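Local coordinates for protein transketolase (PDB 3M6L) that binds thiamine diphosphate and calcium as a member of the transketolase family, with two copies of the chain in its assembly, at residues T416-S421 and E460-F465; K437-F442 and S496-S501. All blocks are in the same frame, centred on the assembly; numbering follows the deposited sequence.

Contact 1 of 2, residues T416-S421 and E460-F465; sequences TFFIFS and EQLSTF. With TPP (thiamine diphosphate), chain C.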
loop_
_atom_site.group_PDB
_atom_site.type_symbol
_atom_site.label_atom_id
_atom_site.label_comp_id
_atom_site.label_asym_id
_atom_site.label_seq_id
_atom_site.Cartn_x
_atom_site.Cartn_y
_atom_site.Cartn_z
ATOM N N THR A 416 -7.150 0.400 11.608
ATOM C CA THR A 416 -6.573 -0.920 11.443
ATOM C C THR A 416 -5.368 -1.058 12.378
ATOM O O THR A 416 -5.054 -0.160 13.159
ATOM C CB THR A 416 -6.222 -1.253 9.916
ATOM O OG1 THR A 416 -5.798 -2.611 9.792
ATOM C CG2 THR A 416 -5.243 -0.136 9.476
ATOM N N PHE A 417 -4.745 -2.228 12.294
ATOM C CA PHE A 417 -3.484 -2.441 13.010
ATOM C C PHE A 417 -2.468 -1.565 12.310
ATOM O O PHE A 417 -2.474 -1.441 11.058
ATOM C CB PHE A 417 -3.023 -3.903 12.976
ATOM C CG PHE A 417 -3.834 -4.892 13.714
ATOM C CD1 PHE A 417 -4.532 -4.536 14.853
ATOM C CD2 PHE A 417 -3.881 -6.238 13.277
ATOM C CE1 PHE A 417 -5.207 -5.533 15.521
ATOM C CE2 PHE A 417 -4.559 -7.166 13.969
ATOM C CZ PHE A 417 -5.210 -6.789 15.082
ATOM N N PHE A 418 -1.500 -1.030 13.058
ATOM C CA PHE A 418 -0.484 -0.126 12.464
ATOM C C PHE A 418 0.289 -0.793 11.306
ATOM O O PHE A 418 0.645 -0.146 10.336
ATOM C CB PHE A 418 0.473 0.355 13.561
ATOM C CG PHE A 418 1.377 1.493 13.248
ATOM C CD1 PHE A 418 1.048 2.523 12.306
ATOM C CD2 PHE A 418 2.608 1.607 13.922
ATOM C CE1 PHE A 418 1.919 3.558 12.078
ATOM C CE2 PHE A 418 3.382 2.669 13.706
ATOM C CZ PHE A 418 3.068 3.640 12.788
ATOM N N ILE A 419 0.567 -2.086 11.433
ATOM C CA ILE A 419 1.333 -2.781 10.347
ATOM C C ILE A 419 0.565 -2.684 9.059
ATOM O O ILE A 419 1.101 -2.524 7.957
ATOM C CB ILE A 419 1.688 -4.267 10.735
ATOM C CG1 ILE A 419 2.595 -4.886 9.640
ATOM C CG2 ILE A 419 0.442 -5.034 10.864
ATOM C CD1 ILE A 419 3.845 -4.081 9.325
ATOM N N PHE A 420 -0.754 -2.734 9.133
ATOM C CA PHE A 420 -1.560 -2.698 7.885
ATOM C C PHE A 420 -1.939 -1.293 7.408
ATOM O O PHE A 420 -2.643 -1.099 6.411
ATOM C CB PHE A 420 -2.753 -3.681 7.988
ATOM C CG PHE A 420 -2.352 -5.119 8.382
ATOM C CD1 PHE A 420 -1.326 -5.757 7.766
ATOM C CD2 PHE A 420 -2.961 -5.756 9.418
ATOM C CE1 PHE A 420 -0.933 -7.066 8.124
ATOM C CE2 PHE A 420 -2.590 -7.030 9.770
ATOM C CZ PHE A 420 -1.548 -7.633 9.175
ATOM N N SER A 421 -1.366 -0.288 8.051
ATOM C CA SER A 421 -1.336 1.052 7.520
ATOM C C SER A 421 -0.713 1.015 6.123
ATOM O O SER A 421 -1.076 1.848 5.266
ATOM C CB SER A 421 -0.682 2.074 8.397
ATOM O OG SER A 421 0.710 1.835 8.455
ATOM N N GLU A 460 9.161 -0.071 10.701
ATOM C CA GLU A 460 9.402 1.133 9.934
ATOM C C GLU A 460 8.243 2.101 9.706
ATOM O O GLU A 460 8.386 3.172 9.054
ATOM C CB GLU A 460 9.982 0.679 8.554
ATOM C CG GLU A 460 8.940 -0.018 7.616
ATOM C CD GLU A 460 8.715 -1.495 7.857
ATOM O OE1 GLU A 460 8.835 -2.038 8.987
ATOM O OE2 GLU A 460 8.412 -2.219 6.857
ATOM N N GLN A 461 7.046 1.747 10.161
ATOM C CA GLN A 461 5.874 2.513 9.899
ATOM C C GLN A 461 5.879 3.915 10.557
ATOM O O GLN A 461 5.445 4.863 9.955
ATOM C CB GLN A 461 4.546 1.768 10.217
ATOM C CG GLN A 461 4.338 0.545 9.240
ATOM C CD GLN A 461 5.339 -0.633 9.465
ATOM O OE1 GLN A 461 5.852 -0.850 10.557
ATOM N NE2 GLN A 461 5.673 -1.342 8.366
ATOM N N LEU A 462 6.441 4.045 11.754
ATOM C CA LEU A 462 6.539 5.339 12.425
ATOM C C LEU A 462 7.357 6.289 11.577
ATOM O O LEU A 462 6.973 7.461 11.339
ATOM C CB LEU A 462 7.166 5.157 13.819
ATOM C CG LEU A 462 6.848 6.168 14.912
ATOM C CD1 LEU A 462 5.357 6.669 15.089
ATOM C CD2 LEU A 462 7.385 5.551 16.212
ATOM N N SER A 463 8.502 5.802 11.000
ATOM C CA SER A 463 9.292 6.602 10.061
ATOM C C SER A 463 8.507 7.067 8.842
ATOM O O SER A 463 8.650 8.224 8.445
ATOM C CB SER A 463 10.611 5.955 9.584
ATOM O OG SER A 463 11.442 5.590 10.702
ATOM N N THR A 464 7.724 6.154 8.257
ATOM C CA THR A 464 6.954 6.523 7.091
ATOM C C THR A 464 5.972 7.694 7.368
ATOM O O THR A 464 5.898 8.674 6.632
ATOM C CB THR A 464 6.139 5.356 6.560
ATOM O OG1 THR A 464 7.008 4.299 6.162
ATOM C CG2 THR A 464 5.142 5.775 5.455
ATOM N N PHE A 465 5.194 7.563 8.454
ATOM C CA PHE A 465 4.239 8.588 8.805
ATOM C C PHE A 465 4.847 9.907 9.287
ATOM O O PHE A 465 4.332 10.941 8.910
ATOM C CB PHE A 465 3.108 8.092 9.763
ATOM C CG PHE A 465 2.065 7.323 9.041
ATOM C CD1 PHE A 465 2.290 5.973 8.774
ATOM C CD2 PHE A 465 0.885 7.991 8.601
ATOM C CE1 PHE A 465 1.320 5.227 8.037
ATOM C CE2 PHE A 465 -0.104 7.292 7.857
ATOM C CZ PHE A 465 0.135 5.938 7.516
HETATM N "N1'" TPP C . -5.550 -6.900 7.281
HETATM C "C2'" TPP C . -4.618 -7.658 6.708
HETATM C CM2 TPP C . -4.055 -7.173 5.386
HETATM N "N3'" TPP C . -4.091 -8.809 7.181
HETATM C "C4'" TPP C . -4.471 -9.241 8.387
HETATM N "N4'" TPP C . -3.899 -10.333 8.843
HETATM C "C5'" TPP C . -5.554 -8.484 9.100
HETATM C "C6'" TPP C . -6.034 -7.324 8.495
HETATM C "C7'" TPP C . -6.115 -8.980 10.488
HETATM N N3 TPP C . -6.973 -10.258 10.276
HETATM C C2 TPP C . -6.636 -11.602 10.389
HETATM S S1 TPP C . -7.800 -12.850 9.911
HETATM C C5 TPP C . -8.920 -11.527 9.640
HETATM C C4 TPP C . -8.262 -10.227 9.856
HETATM C CM4 TPP C . -9.035 -9.002 9.564
HETATM C C6 TPP C . -10.355 -11.666 9.189
HETATM C C7 TPP C . -11.061 -12.992 9.425
HETATM O O7 TPP C . -10.678 -13.593 8.255
HETATM P PA TPP C . -11.065 -14.932 7.617
HETATM O O1A TPP C . -10.247 -14.920 6.400
HETATM O O2A TPP C . -12.562 -14.880 7.422
HETATM O O3A TPP C . -10.661 -15.976 8.713
HETATM P PB TPP C . -11.394 -17.048 9.664
HETATM O O1B TPP C . -10.435 -18.165 9.749
HETATM O O2B TPP C . -12.762 -17.380 9.136
HETATM O O3B TPP C . -11.677 -16.387 10.972
#
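Q461, at the start of helix 461-467, reaches F418 and I419 in the turn that follows strand 411-417, and its side chain can be followed outward from the helix. CB comes first: it sits over one face of the F418 ring, 3.7 Å from the centroid, a CH-pi contact displaced toward the rim on the CZ side. CG is next, 3.9 Å from S421 OG. There the chain bends (chi2 69°), turning the amide away from the ring toward I419; the amide and F418 ring planes stand 80° apart. At the tip, NE2 lies 3.4 Å from I419 CD1, a purely van der Waals touch; the amide's polar partners are I459 N for OE1 and, weakly, E422 OE2 for NE2.

F418 can meet the helix because its CG is anti to the backbone N (chi1 -167°). Beyond Q461, its rim meets F465, with F465 CD1 at the edge of the F418 ring, 4.1 Å from CE1. Within the turn, S421 OG donates to F418 O at 2.7 Å, in the carbonyl plane; the same oxygen also accepts from S421 N, so two bonds grip it and tie down the turn. S421 OG also comes within 3.5 Å of F465 CE1.

On the other side of the turn, F420 lays one ring face against the pyrimidine of thiamine diphosphate, F420 CE2 lying 3.2 Å from C4', while I419 CG2 backs the opposite face. An aromatic ring laid over the cofactor's aminopyrimidine, with the second subunit supplying hydrogen bonds to the cofactor, is characteristic of the pyrimidine-binding domain of transketolases.

Contact 2 of 2, residues K437-F442 and S496-S501; sequences KHFFIF and SAFVLS
Two neighbouring parallel strands, 439-442 and 496-499, pair here inside the six-stranded parallel sheet of the pyrimidine-binding domain. F440 and F442 on one strand alternate with S496 and F498 on the other in a ladder of four backbone hydrogen bonds: F440 N to S496 O (2.9 Å), F498 N to F440 O, F442 N to F498 O, and L500 N to F442 O, the last extending the pairing one residue past V499. The F498 N bond runs almost straight down the F440 carbonyl, with a C=O...N angle of 174°. Carbonyl F440 O is also approached by A497 CA, 3.2 Å away, in a CA-H...O contact.

Side chains sort onto two faces. On that of F439, I441 and F498, I441 CD1 touches F498 CD2 at 3.7 Å. I441 CG2, anti to the backbone N, reaches L500 CD1 at 3.8 Å instead. W486 of helix 479-491 stacks on the F498 ring. On the other face A497 CB meets F442 CE2 at 3.7 Å, and the F440 ring receives S496 O at its edge, in plane. H438 NE2 lies over one face of that ring, 3.5 Å above its plane, while hydrogen-bonding to S414 OG.

Every touching residue is buried, and the peptide groups find partners on both flanks: four bonds join these strands, while F439 and I441 bond to strand 411-417 and A497 to L472. Mostly hydrocarbon and aromatic side chains line both faces.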
loop_
_atom_site.group_PDB
_atom_site.type_symbol
_atom_site.label_atom_id
_atom_site.label_comp_id
_atom_site.label_asym_id
_atom_site.label_seq_id
_atom_site.Cartn_x
_atom_site.Cartn_y
_atom_site.Cartn_z
ATOM N N LYS A 437 -9.543 16.864 7.175
ATOM C CA LYS A 437 -9.695 16.330 8.495
ATOM C C LYS A 437 -10.247 14.894 8.491
ATOM O O LYS A 437 -11.443 14.643 8.445
ATOM C CB LYS A 437 -10.510 17.270 9.382
ATOM C CG LYS A 437 -10.001 18.665 9.487
ATOM C CD LYS A 437 -8.480 18.830 9.807
ATOM C CE LYS A 437 -8.076 18.280 11.086
ATOM N NZ LYS A 437 -8.721 19.109 12.157
ATOM N N HIS A 438 -9.299 13.980 8.496
ATOM C CA HIS A 438 -9.501 12.548 8.483
ATOM C C HIS A 438 -8.519 11.977 9.472
ATOM O O HIS A 438 -7.324 12.230 9.456
ATOM C CB HIS A 438 -9.304 12.057 7.047
ATOM C CG HIS A 438 -9.444 10.573 6.796
ATOM N ND1 HIS A 438 -9.229 10.080 5.526
ATOM C CD2 HIS A 438 -9.555 9.481 7.606
ATOM C CE1 HIS A 438 -9.283 8.758 5.561
ATOM N NE2 HIS A 438 -9.548 8.364 6.803
ATOM N N PHE A 439 -9.052 11.184 10.395
ATOM C CA PHE A 439 -8.264 10.620 11.492
ATOM C C PHE A 439 -7.995 9.155 11.339
ATOM O O PHE A 439 -8.888 8.387 11.030
ATOM C CB PHE A 439 -8.974 10.870 12.867
ATOM C CG PHE A 439 -9.455 12.278 12.974
ATOM C CD1 PHE A 439 -8.543 13.284 13.165
ATOM C CD2 PHE A 439 -10.814 12.619 12.818
ATOM C CE1 PHE A 439 -8.950 14.614 13.166
ATOM C CE2 PHE A 439 -11.201 13.974 12.822
ATOM C CZ PHE A 439 -10.266 14.934 13.015
ATOM N N PHE A 440 -6.718 8.778 11.483
ATOM C CA PHE A 440 -6.282 7.411 11.283
ATOM C C PHE A 440 -5.939 6.751 12.567
ATOM O O PHE A 440 -5.110 7.279 13.330
ATOM C CB PHE A 440 -5.046 7.366 10.304
ATOM C CG PHE A 440 -5.390 7.787 8.939
ATOM C CD1 PHE A 440 -5.637 6.838 7.935
ATOM C CD2 PHE A 440 -5.521 9.131 8.575
ATOM C CE1 PHE A 440 -5.951 7.285 6.648
ATOM C CE2 PHE A 440 -5.865 9.501 7.321
ATOM C CZ PHE A 440 -6.070 8.556 6.375
ATOM N N ILE A 441 -6.581 5.632 12.864
ATOM C CA ILE A 441 -6.417 5.023 14.189
ATOM C C ILE A 441 -5.669 3.693 14.005
ATOM O O ILE A 441 -6.134 2.789 13.315
ATOM C CB ILE A 441 -7.794 4.707 14.766
ATOM C CG1 ILE A 441 -8.707 5.951 14.795
ATOM C CG2 ILE A 441 -7.585 3.953 16.084
ATOM C CD1 ILE A 441 -8.111 7.053 15.475
ATOM N N PHE A 442 -4.450 3.607 14.567
ATOM C CA PHE A 442 -3.602 2.506 14.312
ATOM C C PHE A 442 -3.172 1.899 15.640
ATOM O O PHE A 442 -2.299 2.444 16.314
ATOM C CB PHE A 442 -2.302 2.939 13.597
ATOM C CG PHE A 442 -2.491 3.543 12.203
ATOM C CD1 PHE A 442 -3.409 3.015 11.279
ATOM C CD2 PHE A 442 -1.760 4.602 11.875
ATOM C CE1 PHE A 442 -3.489 3.572 9.979
ATOM C CE2 PHE A 442 -1.849 5.194 10.600
ATOM C CZ PHE A 442 -2.765 4.629 9.681
ATOM N N SER A 496 -4.328 13.564 11.054
ATOM C CA SER A 496 -3.521 12.978 12.186
ATOM C C SER A 496 -3.669 11.411 12.184
ATOM O O SER A 496 -4.735 10.889 11.881
ATOM C CB SER A 496 -3.977 13.524 13.559
ATOM O OG SER A 496 -3.717 14.911 13.713
ATOM N N ALA A 497 -2.659 10.749 12.646
ATOM C CA ALA A 497 -2.665 9.353 12.963
ATOM C C ALA A 497 -2.464 9.206 14.455
ATOM O O ALA A 497 -1.663 9.981 15.034
ATOM C CB ALA A 497 -1.530 8.549 12.162
ATOM N N PHE A 498 -3.109 8.208 15.014
ATOM C CA PHE A 498 -2.983 7.835 16.399
ATOM C C PHE A 498 -2.385 6.423 16.483
ATOM O O PHE A 498 -2.967 5.431 16.014
ATOM C CB PHE A 498 -4.367 7.890 17.130
ATOM C CG PHE A 498 -4.867 9.270 17.194
ATOM C CD1 PHE A 498 -4.644 10.121 18.266
ATOM C CD2 PHE A 498 -5.610 9.738 16.150
ATOM C CE1 PHE A 498 -5.122 11.434 18.195
ATOM C CE2 PHE A 498 -6.055 11.018 16.103
ATOM C CZ PHE A 498 -5.843 11.872 17.138
ATOM N N VAL A 499 -1.177 6.340 17.035
ATOM C CA VAL A 499 -0.395 5.131 17.109
ATOM C C VAL A 499 -0.460 4.611 18.500
ATOM O O VAL A 499 0.045 5.259 19.434
ATOM C CB VAL A 499 1.076 5.338 16.706
ATOM C CG1 VAL A 499 1.942 4.065 16.900
ATOM C CG2 VAL A 499 1.021 5.849 15.270
ATOM N N LEU A 500 -1.152 3.463 18.679
ATOM C CA LEU A 500 -1.684 3.051 20.028
ATOM C C LEU A 500 -1.224 1.629 20.350
ATOM O O LEU A 500 -1.113 0.771 19.465
ATOM C CB LEU A 500 -3.228 3.101 19.984
ATOM C CG LEU A 500 -3.783 4.418 19.560
ATOM C CD1 LEU A 500 -5.250 4.400 19.010
ATOM C CD2 LEU A 500 -3.568 5.506 20.563
ATOM N N SER A 501 -1.123 1.308 21.655
ATOM C CA SER A 501 -0.643 0.030 22.089
ATOM C C SER A 501 -1.717 -1.024 22.225
ATOM O O SER A 501 -2.912 -0.667 22.557
ATOM C CB SER A 501 0.078 0.144 23.432
ATOM O OG SER A 501 -0.904 0.412 24.457
#

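The centres of the two contacts lie 10 Å apart, within the same pyrimidine-binding domain, and their segments alternate along the chain: 416-421, 437-442, 460-465, 496-501. Strand 439-443 lies between 411-417 and 496-499 in the parallel sheet, so contact 2 is one strand over from the strand leading into contact 1. T416 N lies 3.1 Å from I441 O, a probable hydrogen bond joining the two. F442 is the main side-chain link from contact 2 to contact 1: its ring packs on F418, S421 and F465, with F442 CD2 3.5 Å from F418 CD1, and V499 also touches F418. Packing on the F442 side of the sheet thus runs on into the turn that carries F420 to thiamine diphosphate.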